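Local structure of enoyl-CoA hydratase (Mycobacterium thermoresistibile, 3T3W) at the interface of chains A and B and the interface of chains A and C. The protein probably catalyses the hydration of enoyl-CoA thioesters in lipid metabolism, as a member of the crotonase-like enoyl-CoA hydratase/isomerase family. Sequence-based numbering; all coordinates share one arbitrary frame. Chains: chain A/B/C, Enoyl-CoA hydratase.

Contact 1: the interface of chains A and B. Residues chain A 221, 223-224; chain B 155-156, 158-160.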
loop_
_atom_site.group_PDB
_atom_site.type_symbol
_atom_site.label_atom_id
_atom_site.label_comp_id
_atom_site.label_asym_id
_atom_site.label_seq_id
_atom_site.Cartn_x
_atom_site.Cartn_y
_atom_site.Cartn_z
ATOM N N PRO A 221 2.973 14.833 -28.659
ATOM C CA PRO A 221 1.554 14.383 -28.775
ATOM C C PRO A 221 0.790 14.500 -27.457
ATOM O O PRO A 221 1.290 14.034 -26.423
ATOM C CB PRO A 221 1.685 12.925 -29.219
ATOM C CG PRO A 221 3.030 12.819 -29.851
ATOM C CD PRO A 221 3.903 13.754 -29.043
ATOM N N PHE A 223 -1.825 13.063 -26.092
ATOM C CA PHE A 223 -2.193 11.860 -25.320
ATOM C C PHE A 223 -0.974 11.191 -24.700
ATOM O O PHE A 223 -1.053 10.661 -23.604
ATOM C CB PHE A 223 -3.017 10.866 -26.159
ATOM C CG PHE A 223 -3.641 9.762 -25.339
ATOM C CD1 PHE A 223 -4.555 10.062 -24.338
ATOM C CD2 PHE A 223 -3.319 8.427 -25.549
ATOM C CE1 PHE A 223 -5.135 9.052 -23.602
ATOM C CE2 PHE A 223 -3.873 7.412 -24.794
ATOM C CZ PHE A 223 -4.773 7.720 -23.805
ATOM N N ALA A 224 0.161 11.225 -25.381
ATOM C CA ALA A 224 1.392 10.740 -24.765
ATOM C C ALA A 224 1.870 11.598 -23.585
ATOM O O ALA A 224 2.353 11.069 -22.588
ATOM C CB ALA A 224 2.471 10.603 -25.817
ATOM N N VAL B 155 7.672 9.284 -25.773
ATOM C CA VAL B 155 6.513 10.200 -25.954
ATOM C C VAL B 155 6.393 10.650 -27.414
ATOM O O VAL B 155 5.289 10.822 -27.923
ATOM C CB VAL B 155 6.571 11.355 -24.951
ATOM C CG1 VAL B 155 5.680 12.555 -25.340
ATOM C CG2 VAL B 155 6.241 10.828 -23.560
ATOM N N LEU B 156 7.518 10.784 -28.096
ATOM C CA LEU B 156 7.510 11.125 -29.549
ATOM C C LEU B 156 6.731 10.126 -30.414
ATOM O O LEU B 156 6.173 10.500 -31.472
ATOM C CB LEU B 156 8.934 11.199 -30.050
ATOM C CG LEU B 156 9.787 12.389 -29.609
ATOM C CD1 LEU B 156 11.274 12.121 -29.891
ATOM C CD2 LEU B 156 9.326 13.681 -30.302
ATOM N N ASP B 158 4.091 8.513 -29.256
ATOM C CA ASP B 158 2.763 8.533 -28.651
ATOM C C ASP B 158 2.590 7.614 -27.445
ATOM O O ASP B 158 1.470 7.276 -27.087
ATOM C CB ASP B 158 1.654 8.263 -29.672
ATOM C CG ASP B 158 0.289 8.964 -29.302
ATOM O OD1 ASP B 158 0.212 9.991 -28.586
ATOM O OD2 ASP B 158 -0.768 8.414 -29.725
ATOM N N ILE B 159 3.692 7.271 -26.769
ATOM C CA ILE B 159 3.638 6.362 -25.655
ATOM C C ILE B 159 4.176 7.036 -24.380
ATOM O O ILE B 159 5.200 7.739 -24.438
ATOM C CB ILE B 159 4.487 5.130 -25.984
ATOM C CG1 ILE B 159 4.199 4.521 -27.353
ATOM C CG2 ILE B 159 4.349 4.092 -24.901
ATOM C CD1 ILE B 159 2.798 4.003 -27.491
ATOM N N GLY B 160 3.502 6.803 -23.250
ATOM C CA GLY B 160 3.855 7.398 -21.954
ATOM C C GLY B 160 4.990 6.674 -21.219
ATOM O O GLY B 160 4.794 6.177 -20.110
HETATM O O HOH W 1 -1.795 12.359 -28.978
#

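Contact 2: the interface of chains A and C. Residues chain A 115, 234, 237, 242; chain C 242-243, 246.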
loop_
_atom_site.group_PDB
_atom_site.type_symbol
_atom_site.label_atom_id
_atom_site.label_comp_id
_atom_site.label_asym_id
_atom_site.label_seq_id
_atom_site.Cartn_x
_atom_site.Cartn_y
_atom_site.Cartn_z
ATOM N N ASN A 115 -4.038 16.950 -10.872
ATOM C CA ASN A 115 -4.570 15.956 -11.809
ATOM C C ASN A 115 -4.947 16.440 -13.182
ATOM O O ASN A 115 -5.346 15.618 -14.004
ATOM C CB ASN A 115 -5.739 15.216 -11.170
ATOM C CG ASN A 115 -5.284 14.331 -10.012
ATOM O OD1 ASN A 115 -4.342 13.535 -10.176
ATOM N ND2 ASN A 115 -5.884 14.497 -8.828
ATOM N N GLN A 234 0.272 8.081 -11.084
ATOM C CA GLN A 234 -0.311 6.830 -10.622
ATOM C C GLN A 234 0.722 6.013 -9.814
ATOM O O GLN A 234 0.381 5.356 -8.827
ATOM C CB GLN A 234 -0.907 6.066 -11.789
ATOM C CG GLN A 234 -1.434 4.664 -11.509
ATOM C CD GLN A 234 -2.569 4.603 -10.518
ATOM O OE1 GLN A 234 -3.118 5.636 -10.108
ATOM N NE2 GLN A 234 -2.912 3.393 -10.103
ATOM N N ASP A 237 0.453 7.551 -6.500
ATOM C CA ASP A 237 -0.757 7.162 -5.780
ATOM C C ASP A 237 -0.711 5.684 -5.294
ATOM O O ASP A 237 -1.197 5.369 -4.188
ATOM C CB ASP A 237 -1.996 7.467 -6.608
ATOM C CG ASP A 237 -2.289 8.953 -6.680
ATOM O OD1 ASP A 237 -2.016 9.690 -5.675
ATOM O OD2 ASP A 237 -2.751 9.434 -7.757
ATOM N N TYR A 242 -2.134 9.868 -2.644
ATOM C CA TYR A 242 -3.510 10.275 -2.315
ATOM C C TYR A 242 -3.874 9.983 -0.867
ATOM O O TYR A 242 -4.325 10.861 -0.138
ATOM C CB TYR A 242 -4.529 9.582 -3.203
ATOM C CG TYR A 242 -5.949 10.064 -2.998
ATOM C CD1 TYR A 242 -6.831 9.357 -2.243
ATOM C CD2 TYR A 242 -6.395 11.227 -3.586
ATOM C CE1 TYR A 242 -8.123 9.803 -2.043
ATOM C CE2 TYR A 242 -7.674 11.688 -3.407
ATOM C CZ TYR A 242 -8.549 10.967 -2.645
ATOM O OH TYR A 242 -9.854 11.380 -2.453
ATOM N N TYR C 242 -8.551 4.308 -3.966
ATOM C CA TYR C 242 -8.311 5.306 -4.998
ATOM C C TYR C 242 -7.311 4.821 -6.044
ATOM O O TYR C 242 -7.581 4.901 -7.245
ATOM C CB TYR C 242 -7.818 6.617 -4.391
ATOM C CG TYR C 242 -7.555 7.704 -5.403
ATOM C CD1 TYR C 242 -6.295 7.881 -5.979
ATOM C CD2 TYR C 242 -8.565 8.571 -5.770
ATOM C CE1 TYR C 242 -6.072 8.870 -6.919
ATOM C CE2 TYR C 242 -8.346 9.588 -6.696
ATOM C CZ TYR C 242 -7.100 9.739 -7.266
ATOM O OH TYR C 242 -6.946 10.743 -8.193
ATOM N N ALA C 243 -6.173 4.298 -5.603
ATOM C CA ALA C 243 -5.154 3.815 -6.531
ATOM C C ALA C 243 -5.629 2.653 -7.392
ATOM O O ALA C 243 -5.341 2.634 -8.572
ATOM C CB ALA C 243 -3.873 3.442 -5.747
ATOM N N GLN C 246 -8.064 3.891 -10.079
ATOM C CA GLN C 246 -7.296 4.485 -11.189
ATOM C C GLN C 246 -6.604 3.407 -12.073
ATOM O O GLN C 246 -6.635 3.499 -13.302
ATOM C CB GLN C 246 -6.277 5.516 -10.675
ATOM C CG GLN C 246 -6.880 6.706 -9.931
ATOM C CD GLN C 246 -7.779 7.550 -10.820
ATOM O OE1 GLN C 246 -7.590 7.582 -12.056
ATOM N NE2 GLN C 246 -8.738 8.273 -10.204
HETATM O O HOH W 2 -5.645 12.628 -6.764
#

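Contact 3: the interface of chains A and B. Residues chain A 223, 227; chain B 251, 254-255.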
loop_
_atom_site.group_PDB
_atom_site.type_symbol
_atom_site.label_atom_id
_atom_site.label_comp_id
_atom_site.label_asym_id
_atom_site.label_seq_id
_atom_site.Cartn_x
_atom_site.Cartn_y
_atom_site.Cartn_z
ATOM N N PHE A 223 -1.825 13.063 -26.092
ATOM C CA PHE A 223 -2.193 11.860 -25.320
ATOM C C PHE A 223 -0.974 11.191 -24.700
ATOM O O PHE A 223 -1.053 10.661 -23.604
ATOM C CB PHE A 223 -3.017 10.866 -26.159
ATOM C CG PHE A 223 -3.641 9.762 -25.339
ATOM C CD1 PHE A 223 -4.555 10.062 -24.338
ATOM C CD2 PHE A 223 -3.319 8.427 -25.549
ATOM C CE1 PHE A 223 -5.135 9.052 -23.602
ATOM C CE2 PHE A 223 -3.873 7.412 -24.794
ATOM C CZ PHE A 223 -4.773 7.720 -23.805
ATOM N N GLN A 227 -0.443 10.592 -20.697
ATOM C CA GLN A 227 -0.182 9.289 -20.121
ATOM C C GLN A 227 1.199 9.185 -19.469
ATOM O O GLN A 227 1.399 8.401 -18.552
ATOM C CB GLN A 227 -0.442 8.202 -21.139
ATOM C CG GLN A 227 -1.907 8.029 -21.573
ATOM C CD GLN A 227 -2.874 7.850 -20.402
ATOM O OE1 GLN A 227 -3.154 8.818 -19.680
ATOM N NE2 GLN A 227 -3.345 6.635 -20.180
ATOM N N ILE B 251 -1.084 1.625 -18.596
ATOM C CA ILE B 251 -1.001 3.013 -19.111
ATOM C C ILE B 251 -0.228 3.038 -20.440
ATOM O O ILE B 251 -0.634 3.695 -21.422
ATOM C CB ILE B 251 -0.365 3.940 -18.048
ATOM C CG1 ILE B 251 -1.279 3.997 -16.823
ATOM C CG2 ILE B 251 -0.079 5.326 -18.636
ATOM C CD1 ILE B 251 -0.640 4.677 -15.574
ATOM N N THR B 254 -2.314 1.758 -23.310
ATOM C CA THR B 254 -3.251 2.715 -23.851
ATOM C C THR B 254 -2.592 3.585 -24.929
ATOM O O THR B 254 -3.278 4.076 -25.836
ATOM C CB THR B 254 -3.939 3.612 -22.804
ATOM O OG1 THR B 254 -3.007 4.518 -22.204
ATOM C CG2 THR B 254 -4.680 2.781 -21.728
ATOM N N GLY B 255 -1.281 3.803 -24.828
ATOM C CA GLY B 255 -0.527 4.506 -25.869
ATOM C C GLY B 255 -0.515 3.744 -27.158
ATOM O O GLY B 255 -0.801 4.297 -28.213
#

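Contact 1: the interface of chains A and B
B:Asp158 meets A:Pro221 and A:Ala224 from a backbone in the left-handed region (77°/23°), just after the 3-10 helix 154-157 of chain B, while A:Pro221 is extended immediately ahead of helix 222-238 of chain A. The side chains of B:Asp158 and A:Pro221 run antiparallel alongside one another, with OD1 of the aspartate 3.3 Å from CB of the proline. At the other end of the ring, CD of A:Pro221 rests 3.4 Å from the carbonyl O of B:Val155. The methyl CB of A:Ala224 presses on the main chain of B:Asp158, 3.4 Å from its carbonyl carbon, and is flanked by CG1 of B:Val155 at 3.8 Å. With CG of B:Asp158 anti to its own N (chi1 -151°), the carboxylate is directed to the start of the chain A helix. There water 1 bridges the backbone N of A:Phe223, at 3.0 Å, and OD1 of B:Asp158, at 3.1 Å. The carboxylate could thereby interact favourably with the positive end of the helix dipole. The patch thus joins the N-terminal turn of helix 222-238 in chain A to the loop leaving the 3-10 helix in chain B.

Contact 2: the interface of chains A and C
The phenol rings of A:Tyr242 and C:Tyr242 lie face to face across the interface, their centroids 3.9 Å apart and their planes 8° from parallel. Although the rings are nearly parallel, the two side chains cross at about a right angle, and CD1 of A:Tyr242 also reaches CB of C:Tyr242 at 3.6 Å. A:Asp237 approaches the C:Tyr242 ring at its rim: OD2 lies in the ring plane, 3.5 Å from CE1, with the carboxylate nearly perpendicular to the ring. Alongside, the amide NE2 of A:Gln234 donates a hydrogen bond to the carbonyl O of C:Ala243 (3.0 Å, 160° at H). The acceptor is nearly in the glutamine's amide plane, whereas the donor is tilted from the carbonyl plane. A bend at chi2 (62°) brings this amide against CB of C:Gln246. Farther out, CG of C:Gln246 backs the opposite face of the C:Tyr242 ring, 3.8 Å above its plane. A weak hydrogen bond from A:Tyr242 N to A:Asp237 OD1 ties the stacked tyrosine to the edge-on carboxylate. At the phenol end, water 2 bridges ND2 of A:Asn115, at 2.8 Å, and OH of C:Tyr242, at 2.7 Å. The tyrosines lie in the first turn of the C-terminal helices (241-262 in chain A, 241-263 in chain C); A:Gln234 and A:Asp237 lie near the end of helix 222-238, and A:Asn115 ends helix 95-115.

Contact 3: the interface of chains A and B
A hydrogen bond across the interface joins A:Gln227 to B:Thr254: the amide NE2 donates to the hydroxyl OG1 over 2.9 Å, nearly straight at 166°. The hydroxyl lies close to the plane of the glutamine amide, and the two side chains cross at about a right angle. The same OG1 donates within chain B to the carbonyl O of B:Ile251, 2.6 Å away, one helical turn earlier. It therefore relays the contact from the glutamine to the helix backbone, and the two bonds together would restrict rotation of the hydroxyl. The chi1 of B:Thr254, 68°, sets OG1 between the threonine's backbone N and carbonyl carbon, from where it can fold back to the B:Ile251 carbonyl while still facing chain A.

Apolar contacts flank this polar link. The branch methyl CG2 of B:Ile251 fits against the glutamine stem, 3.8 Å from CB of A:Gln227, and makes a van der Waals contact with the backbone carbonyl O of A:Gln227 at 3.4 Å. On the chain A side, CG of A:Gln227 sits 3.6 Å above the A:Phe223 ring plane, offset toward the rim, so the phenyl group supports the glutamine chain.

An aromatic edge adds a further contact: CE2 of A:Phe223 meets the carbonyl O of B:Thr254 at 3.5 Å, with the oxygen in the ring plane. By combining a directed hydrogen bond with close packing, the site holds together helix 222-238 of chain A and the C-terminal helix 241-263 of chain B in this structure and likely contributes to subunit association.

Contacts 1 and 3 belong to the same A-B interface, their C-alpha centres about 7 Å apart, and share A:Phe223. Contact 2 belongs to the two-fold symmetric A-C interface; its C-alpha centre is about 20 Å from that of contact 1 and about 16 Å from that of contact 3. Helix 222-238 of chain A runs through all three, serving chain B near its start and chain C near its end. The C-terminal helix starting at residue 241 also recurs, in both chains of contact 2 and in chain B of contact 3. These shared helices connect two different kinds of interface in the deposited hexamer, in keeping with the oligomeric assemblies typical of crotonases.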